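Local coordinates for protein autolysin E (Staphylococcus aureus, PDB 4PI8) that probably cleaves the glycan strands of bacterial peptidoglycan, as a glucosaminidase of the lysozyme clan that recognises NAG-NAM units, at residues A[118-123]-A[134-139]; A[127-132]-A[151-156]; A[75-80]-A[104-109]. The protein carries 1 engineered substitution. One frame throughout, in Å; residues are numbered along the deposited sequence.

The three contacts lie on the same part of a largely helical, lysozyme-clan chain. Contact 3 closes first along the sequence, joining the loop after helix 67-74 to the C-terminal end of helix 98-108. Contacts 1 and 2 follow, and their segments alternate. They share the hairpin 120-122/125-127, with I120 bonded through its backbone to Y127, and their centres are 9 Å apart. Contacts 2 and 3 have centres 13 Å apart and meet where F130 packs on L80 and T109; contacts 1 and 3 stand 18 Å apart. G132 in contact 2 and G134 in contact 1 belong to the glycan pocket, so these two contacts reach the bound sugar; contact 3 includes the engineered A108.

Contact 1 (A[118-123]-A[134-139]); sequences KGIKDG and GAFDSS. With AMU (N-acetyl-beta-muramic acid), chain B.
I120 reaches out from the first strand of the β-hairpin 120-122/125-127 and sets its terminal methyl squarely on the ring of F136, in the loop that leads into helix 138-143. CD1 stands 3.4 Å from the ring centroid and only 6° off the normal, the geometry of a centred CH-pi contact; its distances to all six ring carbons are accordingly nearly equal. The two side chains run past each other in opposite directions. On F136, CG is anti to the backbone N (chi1 -164°), and the ring that follows lies under the isoleucine methyl. I120 also sends CG1 toward the CE2–CZ side, 3.7 Å from F136 CZ, while its other branch, CG2, faces S138 CA at 4.0 Å. G119 CA lies at the ring edge, near the plane, and V141 of helix 138-143 adds further cover to I120.

Beyond the ring the loop does polar work at both ends. D137 is the N-cap of helix 138-143, with OD1 accepting from A140 N, and G134 belongs to the glycan pocket. There the backbone G134 N donates to the acetyl oxygen O7 of the bound N-acetylmuramic acid at 2.7 Å, with an N-H...O angle of 166°.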
loop_
_atom_site.group_PDB
_atom_site.type_symbol
_atom_site.label_atom_id
_atom_site.label_comp_id
_atom_site.label_asym_id
_atom_site.label_seq_id
_atom_site.Cartn_x
_atom_site.Cartn_y
_atom_site.Cartn_z
ATOM N N LYS A 118 -8.947 -13.741 -5.424
ATOM C CA LYS A 118 -8.871 -15.200 -5.488
ATOM C C LYS A 118 -7.832 -15.784 -6.423
ATOM O O LYS A 118 -7.727 -17.003 -6.551
ATOM C CB LYS A 118 -10.283 -15.784 -5.750
ATOM C CG LYS A 118 -11.309 -15.291 -4.756
ATOM C CD LYS A 118 -12.647 -16.026 -4.761
ATOM C CE LYS A 118 -13.731 -15.286 -3.962
ATOM N NZ LYS A 118 -13.529 -14.964 -2.510
ATOM N N GLY A 119 -7.004 -14.928 -7.045
ATOM C CA GLY A 119 -5.807 -15.402 -7.642
ATOM C C GLY A 119 -5.946 -15.674 -9.128
ATOM O O GLY A 119 -7.041 -15.516 -9.677
ATOM N N ILE A 120 -4.807 -16.034 -9.671
ATOM C CA ILE A 120 -4.670 -16.298 -11.134
ATOM C C ILE A 120 -4.062 -17.640 -11.339
ATOM O O ILE A 120 -3.021 -17.947 -10.826
ATOM C CB ILE A 120 -3.819 -15.213 -11.787
ATOM C CG1 ILE A 120 -4.483 -13.886 -11.632
ATOM C CG2 ILE A 120 -3.525 -15.559 -13.248
ATOM C CD1 ILE A 120 -3.590 -12.744 -12.066
ATOM N N LYS A 121 -4.770 -18.495 -12.100
ATOM C CA LYS A 121 -4.316 -19.857 -12.342
ATOM C C LYS A 121 -3.172 -19.890 -13.335
ATOM O O LYS A 121 -3.198 -19.153 -14.315
ATOM C CB LYS A 121 -5.491 -20.705 -12.896
ATOM C CG LYS A 121 -5.159 -22.194 -13.043
ATOM C CD LYS A 121 -5.088 -22.786 -11.639
ATOM C CE LYS A 121 -4.584 -24.212 -11.547
ATOM N NZ LYS A 121 -5.693 -25.199 -11.396
ATOM N N ASP A 122 -2.183 -20.741 -13.076
ATOM C CA ASP A 122 -1.149 -21.093 -14.096
ATOM C C ASP A 122 -0.681 -22.518 -13.920
ATOM O O ASP A 122 0.163 -22.815 -13.037
ATOM C CB ASP A 122 0.035 -20.164 -13.967
ATOM C CG ASP A 122 1.091 -20.371 -15.060
ATOM O OD1 ASP A 122 0.748 -20.656 -16.244
ATOM O OD2 ASP A 122 2.280 -20.203 -14.721
ATOM N N GLY A 123 -1.224 -23.407 -14.754
ATOM C CA GLY A 123 -0.980 -24.847 -14.596
ATOM C C GLY A 123 -1.587 -25.407 -13.309
ATOM O O GLY A 123 -2.767 -25.193 -13.044
ATOM N N GLY A 134 3.252 -5.170 -8.787
ATOM C CA GLY A 134 3.639 -5.593 -10.136
ATOM C C GLY A 134 2.443 -5.921 -11.001
ATOM O O GLY A 134 1.323 -5.564 -10.714
ATOM N N ALA A 135 2.733 -6.594 -12.135
ATOM C CA ALA A 135 1.728 -6.962 -13.075
ATOM C C ALA A 135 1.061 -8.256 -12.600
ATOM O O ALA A 135 1.760 -9.218 -12.245
ATOM C CB ALA A 135 2.344 -7.145 -14.472
ATOM N N PHE A 136 -0.250 -8.171 -12.557
ATOM C CA PHE A 136 -1.082 -9.263 -12.022
ATOM C C PHE A 136 -2.352 -9.405 -12.788
ATOM O O PHE A 136 -3.378 -8.856 -12.433
ATOM C CB PHE A 136 -1.329 -9.043 -10.508
ATOM C CG PHE A 136 -1.823 -10.294 -9.806
ATOM C CD1 PHE A 136 -0.973 -11.375 -9.675
ATOM C CD2 PHE A 136 -3.117 -10.359 -9.344
ATOM C CE1 PHE A 136 -1.460 -12.584 -9.063
ATOM C CE2 PHE A 136 -3.583 -11.540 -8.718
ATOM C CZ PHE A 136 -2.738 -12.605 -8.599
ATOM N N ASP A 137 -2.199 -10.100 -13.919
ATOM C CA ASP A 137 -3.314 -10.525 -14.760
ATOM C C ASP A 137 -2.924 -11.806 -15.476
ATOM O O ASP A 137 -1.768 -12.237 -15.408
ATOM C CB ASP A 137 -3.744 -9.411 -15.731
ATOM C CG ASP A 137 -2.630 -8.939 -16.668
ATOM O OD1 ASP A 137 -1.664 -9.673 -16.976
ATOM O OD2 ASP A 137 -2.747 -7.790 -17.133
ATOM N N SER A 138 -3.878 -12.440 -16.172
ATOM C CA SER A 138 -3.576 -13.745 -16.798
ATOM C C SER A 138 -2.407 -13.673 -17.795
ATOM O O SER A 138 -1.529 -14.541 -17.777
ATOM C CB SER A 138 -4.826 -14.385 -17.435
ATOM O OG SER A 138 -5.686 -13.401 -17.995
ATOM N N SER A 139 -2.346 -12.615 -18.604
ATOM C CA SER A 139 -1.262 -12.496 -19.581
ATOM C C SER A 139 0.098 -12.433 -18.891
ATOM O O SER A 139 1.016 -13.132 -19.302
ATOM C CB SER A 139 -1.480 -11.308 -20.531
ATOM O OG SER A 139 -2.440 -10.401 -20.004
HETATM C C1 AMU B . 1.788 0.751 -9.553
HETATM C C2 AMU B . 3.062 -0.011 -9.334
HETATM C C3 AMU B . 4.273 0.889 -9.628
HETATM C C4 AMU B . 4.110 1.475 -11.050
HETATM C C5 AMU B . 2.736 2.058 -11.208
HETATM C C6 AMU B . 2.522 2.617 -12.617
HETATM C C7 AMU B . 3.695 -1.655 -7.562
HETATM C C8 AMU B . 3.817 -1.848 -6.066
HETATM C C9 AMU B . 6.274 0.515 -8.339
HETATM C C10 AMU B . 7.042 -0.671 -7.898
HETATM C C11 AMU B . 7.193 1.692 -8.657
HETATM O O1 AMU B . 0.654 -0.073 -9.336
HETATM O O3 AMU B . 5.505 0.187 -9.500
HETATM O O4 AMU B . 5.159 2.450 -11.165
HETATM O O5 AMU B . 1.755 1.086 -10.946
HETATM O O6 AMU B . 1.296 3.345 -12.744
HETATM O O7 AMU B . 3.941 -2.556 -8.336
HETATM O O10 AMU B . 7.366 -0.798 -6.680
HETATM O O11 AMU B . 7.415 -1.539 -8.787
HETATM N N2 AMU B . 3.186 -0.487 -7.932
#

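Contact 2 (A[127-132]-A[151-156]); sequences YYNFFG and EQWTSP. With AMU (N-acetyl-beta-muramic acid), chain B.
Y127 and T154 are the nearest CA pair across the two segments, 4.6 Å apart, and the touching parts of the two segments run at 54° to each other. One backbone bond joins them: Y128 N donates to W153 O at 2.9 Å, and the donor sits nearly along the C=O axis (168°). The same oxygen lies 3.2 Å from Y127 CA in a CA-H...O contact, two neighbouring residues thus converging on one carbonyl at the centre of an inverse gamma turn.

Among the side chains, Y128 and P156 form a CH-pi contact: P156 CD stands over the phenol face, 3.9 Å from its centroid. P156 also turns CB to F130 CZ at 3.8 Å, so this proline touches two aromatic rings. W153 meets the other segment with its rim, Y128 O lying in the indole plane 3.4 Å from CE3. Beside it the N129 amide stands perpendicular to the indole, and N129 ND2 bonds I133 O.

Both ends of 151-156 are helix boundaries, a Schellman motif at Q152 and an N-cap at S155, whose OG accepts from K158 N. The arrangement is a junction between helices 147-150 and 156-172, laid against the loop that carries G132 into the glycan pocket.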
loop_
_atom_site.group_PDB
_atom_site.type_symbol
_atom_site.label_atom_id
_atom_site.label_comp_id
_atom_site.label_asym_id
_atom_site.label_seq_id
_atom_site.Cartn_x
_atom_site.Cartn_y
_atom_site.Cartn_z
ATOM N N TYR A 127 -1.668 -18.168 -8.249
ATOM C CA TYR A 127 -0.893 -17.078 -7.632
ATOM C C TYR A 127 -1.821 -16.028 -7.089
ATOM O O TYR A 127 -2.863 -15.714 -7.626
ATOM C CB TYR A 127 0.072 -16.486 -8.658
ATOM C CG TYR A 127 1.069 -17.520 -9.145
ATOM C CD1 TYR A 127 2.176 -17.855 -8.413
ATOM C CD2 TYR A 127 0.844 -18.224 -10.321
ATOM C CE1 TYR A 127 3.059 -18.849 -8.824
ATOM C CE2 TYR A 127 1.736 -19.197 -10.758
ATOM C CZ TYR A 127 2.827 -19.511 -10.016
ATOM O OH TYR A 127 3.746 -20.464 -10.439
ATOM N N TYR A 128 -1.389 -15.468 -5.921
ATOM C CA TYR A 128 -2.177 -14.482 -5.152
ATOM C C TYR A 128 -1.330 -13.231 -4.981
ATOM O O TYR A 128 -0.132 -13.280 -4.988
ATOM C CB TYR A 128 -2.523 -15.074 -3.759
ATOM C CG TYR A 128 -3.415 -16.308 -3.887
ATOM C CD1 TYR A 128 -2.826 -17.548 -4.078
ATOM C CD2 TYR A 128 -4.763 -16.197 -3.815
ATOM C CE1 TYR A 128 -3.644 -18.676 -4.211
ATOM C CE2 TYR A 128 -5.608 -17.307 -3.949
ATOM C CZ TYR A 128 -4.996 -18.541 -4.162
ATOM O OH TYR A 128 -5.797 -19.690 -4.272
ATOM N N ASN A 129 -2.049 -12.120 -4.872
ATOM C CA ASN A 129 -1.361 -10.801 -4.710
ATOM C C ASN A 129 -2.338 -9.901 -4.002
ATOM O O ASN A 129 -3.383 -9.559 -4.509
ATOM C CB ASN A 129 -1.056 -10.296 -6.108
ATOM C CG ASN A 129 -0.182 -9.063 -6.116
ATOM O OD1 ASN A 129 -0.158 -8.245 -5.198
ATOM N ND2 ASN A 129 0.568 -8.962 -7.159
ATOM N N PHE A 130 -1.977 -9.520 -2.751
ATOM C CA PHE A 130 -2.879 -8.751 -1.939
ATOM C C PHE A 130 -2.478 -7.281 -1.711
ATOM O O PHE A 130 -3.110 -6.594 -0.928
ATOM C CB PHE A 130 -3.054 -9.430 -0.555
ATOM C CG PHE A 130 -3.667 -10.804 -0.580
ATOM C CD1 PHE A 130 -4.563 -11.191 -1.545
ATOM C CD2 PHE A 130 -3.319 -11.691 0.407
ATOM C CE1 PHE A 130 -5.100 -12.483 -1.553
ATOM C CE2 PHE A 130 -3.914 -12.939 0.453
ATOM C CZ PHE A 130 -4.775 -13.341 -0.535
ATOM N N PHE A 131 -1.419 -6.860 -2.415
ATOM C CA PHE A 131 -0.901 -5.502 -2.203
ATOM C C PHE A 131 -0.672 -4.725 -3.494
ATOM O O PHE A 131 0.139 -3.770 -3.485
ATOM C CB PHE A 131 0.312 -5.482 -1.269
ATOM C CG PHE A 131 0.072 -6.174 0.049
ATOM C CD1 PHE A 131 -0.455 -5.483 1.111
ATOM C CD2 PHE A 131 0.369 -7.501 0.187
ATOM C CE1 PHE A 131 -0.704 -6.069 2.330
ATOM C CE2 PHE A 131 0.123 -8.135 1.368
ATOM C CZ PHE A 131 -0.425 -7.438 2.445
ATOM N N GLY A 132 -1.276 -5.156 -4.584
ATOM C CA GLY A 132 -1.093 -4.436 -5.827
ATOM C C GLY A 132 0.316 -4.403 -6.296
ATOM O O GLY A 132 0.751 -3.334 -6.836
ATOM N N GLU A 151 7.971 -14.713 -7.380
ATOM C CA GLU A 151 8.218 -14.950 -5.971
ATOM C C GLU A 151 7.448 -16.157 -5.415
ATOM O O GLU A 151 7.519 -16.415 -4.221
ATOM C CB GLU A 151 7.854 -13.709 -5.122
ATOM C CG GLU A 151 8.678 -12.465 -5.344
ATOM C CD GLU A 151 10.166 -12.698 -5.392
ATOM O OE1 GLU A 151 10.743 -13.345 -4.493
ATOM O OE2 GLU A 151 10.769 -12.223 -6.368
ATOM N N GLN A 152 6.694 -16.819 -6.278
ATOM C CA GLN A 152 5.964 -18.049 -6.006
ATOM C C GLN A 152 4.989 -17.839 -4.856
ATOM O O GLN A 152 4.966 -18.588 -3.838
ATOM C CB GLN A 152 6.929 -19.224 -5.755
ATOM C CG GLN A 152 7.606 -19.713 -7.040
ATOM C CD GLN A 152 6.594 -20.251 -8.076
ATOM O OE1 GLN A 152 6.462 -19.713 -9.181
ATOM N NE2 GLN A 152 5.884 -21.319 -7.719
ATOM N N TRP A 153 4.195 -16.791 -4.994
ATOM C CA TRP A 153 3.102 -16.545 -4.044
ATOM C C TRP A 153 1.939 -17.424 -4.424
ATOM O O TRP A 153 0.898 -17.004 -4.925
ATOM C CB TRP A 153 2.650 -15.077 -4.029
ATOM C CG TRP A 153 3.775 -14.155 -3.556
ATOM C CD1 TRP A 153 4.907 -14.482 -2.881
ATOM C CD2 TRP A 153 3.780 -12.734 -3.701
ATOM N NE1 TRP A 153 5.674 -13.339 -2.635
ATOM C CE2 TRP A 153 4.988 -12.269 -3.159
ATOM C CE3 TRP A 153 2.909 -11.839 -4.318
ATOM C CZ2 TRP A 153 5.320 -10.913 -3.182
ATOM C CZ3 TRP A 153 3.254 -10.488 -4.323
ATOM C CH2 TRP A 153 4.454 -10.082 -3.782
ATOM N N THR A 154 2.101 -18.694 -4.086
ATOM C CA THR A 154 1.167 -19.757 -4.456
ATOM C C THR A 154 0.076 -20.059 -3.462
ATOM O O THR A 154 -0.719 -20.970 -3.623
ATOM C CB THR A 154 1.968 -21.085 -4.701
ATOM O OG1 THR A 154 2.743 -21.399 -3.554
ATOM C CG2 THR A 154 2.883 -20.961 -5.884
ATOM N N SER A 155 -0.052 -19.246 -2.398
ATOM C CA SER A 155 -1.112 -19.346 -1.449
ATOM C C SER A 155 -1.427 -17.944 -0.870
ATOM O O SER A 155 -0.538 -17.068 -0.934
ATOM C CB SER A 155 -0.723 -20.249 -0.292
ATOM O OG SER A 155 0.270 -19.674 0.545
ATOM N N PRO A 156 -2.593 -17.779 -0.251
ATOM C CA PRO A 156 -2.891 -16.513 0.417
ATOM C C PRO A 156 -1.844 -16.224 1.476
ATOM O O PRO A 156 -1.397 -15.048 1.597
ATOM C CB PRO A 156 -4.249 -16.765 1.014
ATOM C CG PRO A 156 -4.939 -17.676 -0.005
ATOM C CD PRO A 156 -3.825 -18.613 -0.365
HETATM C C1 AMU B . 1.788 0.751 -9.553
HETATM C C2 AMU B . 3.062 -0.011 -9.334
HETATM C C3 AMU B . 4.273 0.889 -9.628
HETATM C C4 AMU B . 4.110 1.475 -11.050
HETATM C C5 AMU B . 2.736 2.058 -11.208
HETATM C C6 AMU B . 2.522 2.617 -12.617
HETATM C C7 AMU B . 3.695 -1.655 -7.562
HETATM C C8 AMU B . 3.817 -1.848 -6.066
HETATM C C9 AMU B . 6.274 0.515 -8.339
HETATM C C10 AMU B . 7.042 -0.671 -7.898
HETATM C C11 AMU B . 7.193 1.692 -8.657
HETATM O O1 AMU B . 0.654 -0.073 -9.336
HETATM O O3 AMU B . 5.505 0.187 -9.500
HETATM O O4 AMU B . 5.159 2.450 -11.165
HETATM O O5 AMU B . 1.755 1.086 -10.946
HETATM O O6 AMU B . 1.296 3.345 -12.744
HETATM O O7 AMU B . 3.941 -2.556 -8.336
HETATM O O10 AMU B . 7.366 -0.798 -6.680
HETATM O O11 AMU B . 7.415 -1.539 -8.787
HETATM N N2 AMU B . 3.186 -0.487 -7.932
#

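Contact 3 (A[75-80]-A[104-109]); sequences KGKGIL and HALVAT. Engineered in segment 104-109: A108 (natural residue Glu).
L80 and K77, in the loop between helices 67-74 and 84-94, pack against the last turn of helix 98-108. L80 can be followed outward from its backbone. Its CB points toward the helix, and chi1 of -58° sets CG anti to the carbonyl carbon, beside the backbone N. A chi2 of 175° then extends the chain and places CD1, and across this contact the touching is left to that one terminal branch. CD1 enters among three residues, meeting A105 CB at 3.9 Å, L106 CD2 at 3.8 Å and T109 OG1 at 3.6 Å. The other methyl, CD2, serves a different neighbour, packing on the ring of F130.

L106 is shared between the two loop residues. Its CD2 methyl, which touches L80, also lies 3.7 Å from K77 CG, with K77 CB and CD close by. The lysine and leucine side chains cross at about a right angle, and it is the aliphatic part of the lysine that does the packing. A bend at chi2 places CD, which still lies within reach of the same methyl. On its own side the loop is folded by L80 N bonding back to K77 O.

T109 has just left helical geometry. Its OG1 donates to A105 O at 2.7 Å from 36° above the carbonyl plane, and is bonded to G112 N as well. The approach of OG1 to the L80 methyl is van der Waals packing. The contact is therefore mostly carbon on carbon, and its one polar contacting atom, T109 OG1, has its polar needs met by A105 O and G112 N.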
loop_
_atom_site.group_PDB
_atom_site.type_symbol
_atom_site.label_atom_id
_atom_site.label_comp_id
_atom_site.label_asym_id
_atom_site.label_seq_id
_atom_site.Cartn_x
_atom_site.Cartn_y
_atom_site.Cartn_z
ATOM N N LYS A 75 -12.682 -10.071 10.140
ATOM C CA LYS A 75 -14.010 -10.742 10.099
ATOM C C LYS A 75 -14.853 -10.141 8.971
ATOM O O LYS A 75 -14.955 -8.914 8.799
ATOM C CB LYS A 75 -14.739 -10.644 11.432
ATOM C CG LYS A 75 -15.834 -11.691 11.605
ATOM C CD LYS A 75 -15.241 -13.092 11.767
ATOM C CE LYS A 75 -16.279 -14.185 11.868
ATOM N NZ LYS A 75 -15.547 -15.425 12.253
ATOM N N GLY A 76 -15.412 -11.013 8.140
ATOM C CA GLY A 76 -16.170 -10.608 7.001
ATOM C C GLY A 76 -15.372 -10.024 5.880
ATOM O O GLY A 76 -15.918 -9.390 4.928
ATOM N N LYS A 77 -14.053 -10.283 5.823
ATOM C CA LYS A 77 -13.200 -9.789 4.753
ATOM C C LYS A 77 -12.729 -10.866 3.784
ATOM O O LYS A 77 -11.568 -10.922 3.349
ATOM C CB LYS A 77 -11.979 -9.023 5.369
ATOM C CG LYS A 77 -12.380 -7.936 6.316
ATOM C CD LYS A 77 -13.312 -6.861 5.686
ATOM C CE LYS A 77 -13.516 -5.798 6.739
ATOM N NZ LYS A 77 -14.455 -4.731 6.250
ATOM N N GLY A 78 -13.668 -11.742 3.377
ATOM C CA GLY A 78 -13.390 -12.598 2.284
ATOM C C GLY A 78 -12.216 -13.538 2.466
ATOM O O GLY A 78 -12.109 -14.203 3.507
ATOM N N ILE A 79 -11.366 -13.583 1.483
ATOM C CA ILE A 79 -10.169 -14.408 1.514
ATOM C C ILE A 79 -9.211 -14.034 2.650
ATOM O O ILE A 79 -8.369 -14.827 3.010
ATOM C CB ILE A 79 -9.472 -14.412 0.160
ATOM C CG1 ILE A 79 -8.498 -15.552 0.023
ATOM C CG2 ILE A 79 -8.787 -13.070 -0.168
ATOM C CD1 ILE A 79 -8.109 -15.827 -1.408
ATOM N N LEU A 80 -9.349 -12.842 3.206
ATOM C CA LEU A 80 -8.473 -12.414 4.303
ATOM C C LEU A 80 -8.984 -12.818 5.672
ATOM O O LEU A 80 -8.239 -12.766 6.665
ATOM C CB LEU A 80 -8.230 -10.883 4.217
ATOM C CG LEU A 80 -7.624 -10.424 2.931
ATOM C CD1 LEU A 80 -7.553 -8.867 2.953
ATOM C CD2 LEU A 80 -6.329 -11.085 2.557
ATOM N N HIS A 104 -3.984 -1.822 3.957
ATOM C CA HIS A 104 -3.507 -1.868 2.589
ATOM C C HIS A 104 -4.135 -3.053 1.880
ATOM O O HIS A 104 -4.667 -2.894 0.758
ATOM C CB HIS A 104 -1.990 -1.870 2.597
ATOM C CG HIS A 104 -1.357 -1.745 1.248
ATOM N ND1 HIS A 104 -0.018 -1.537 1.096
ATOM C CD2 HIS A 104 -1.890 -1.838 0.001
ATOM C CE1 HIS A 104 0.261 -1.470 -0.183
ATOM N NE2 HIS A 104 -0.849 -1.651 -0.870
ATOM N N ALA A 105 -4.060 -4.244 2.457
ATOM C CA ALA A 105 -4.637 -5.434 1.802
ATOM C C ALA A 105 -6.086 -5.238 1.574
ATOM O O ALA A 105 -6.583 -5.686 0.483
ATOM C CB ALA A 105 -4.380 -6.669 2.643
ATOM N N LEU A 106 -6.830 -4.648 2.489
ATOM C CA LEU A 106 -8.277 -4.461 2.298
ATOM C C LEU A 106 -8.545 -3.519 1.133
ATOM O O LEU A 106 -9.443 -3.786 0.313
ATOM C CB LEU A 106 -8.917 -3.950 3.556
ATOM C CG LEU A 106 -8.949 -4.927 4.725
ATOM C CD1 LEU A 106 -9.419 -4.274 6.027
ATOM C CD2 LEU A 106 -9.820 -6.160 4.374
ATOM N N VAL A 107 -7.826 -2.420 1.017
ATOM C CA VAL A 107 -7.971 -1.521 -0.158
ATOM C C VAL A 107 -7.627 -2.247 -1.424
ATOM O O VAL A 107 -8.402 -2.163 -2.448
ATOM C CB VAL A 107 -7.115 -0.248 0.079
ATOM C CG1 VAL A 107 -6.932 0.617 -1.207
ATOM C CG2 VAL A 107 -7.719 0.537 1.239
ATOM N N ALA A 108 -6.541 -2.962 -1.478
ATOM C CA ALA A 108 -6.059 -3.601 -2.690
ATOM C C ALA A 108 -6.912 -4.802 -3.139
ATOM O O ALA A 108 -6.790 -5.188 -4.303
ATOM C CB ALA A 108 -4.657 -4.044 -2.537
ATOM N N THR A 109 -7.674 -5.402 -2.258
ATOM C CA THR A 109 -8.420 -6.616 -2.579
ATOM C C THR A 109 -9.920 -6.404 -2.546
ATOM O O THR A 109 -10.699 -7.371 -2.547
ATOM C CB THR A 109 -8.075 -7.750 -1.580
ATOM O OG1 THR A 109 -8.467 -7.424 -0.251
ATOM C CG2 THR A 109 -6.625 -8.118 -1.683
#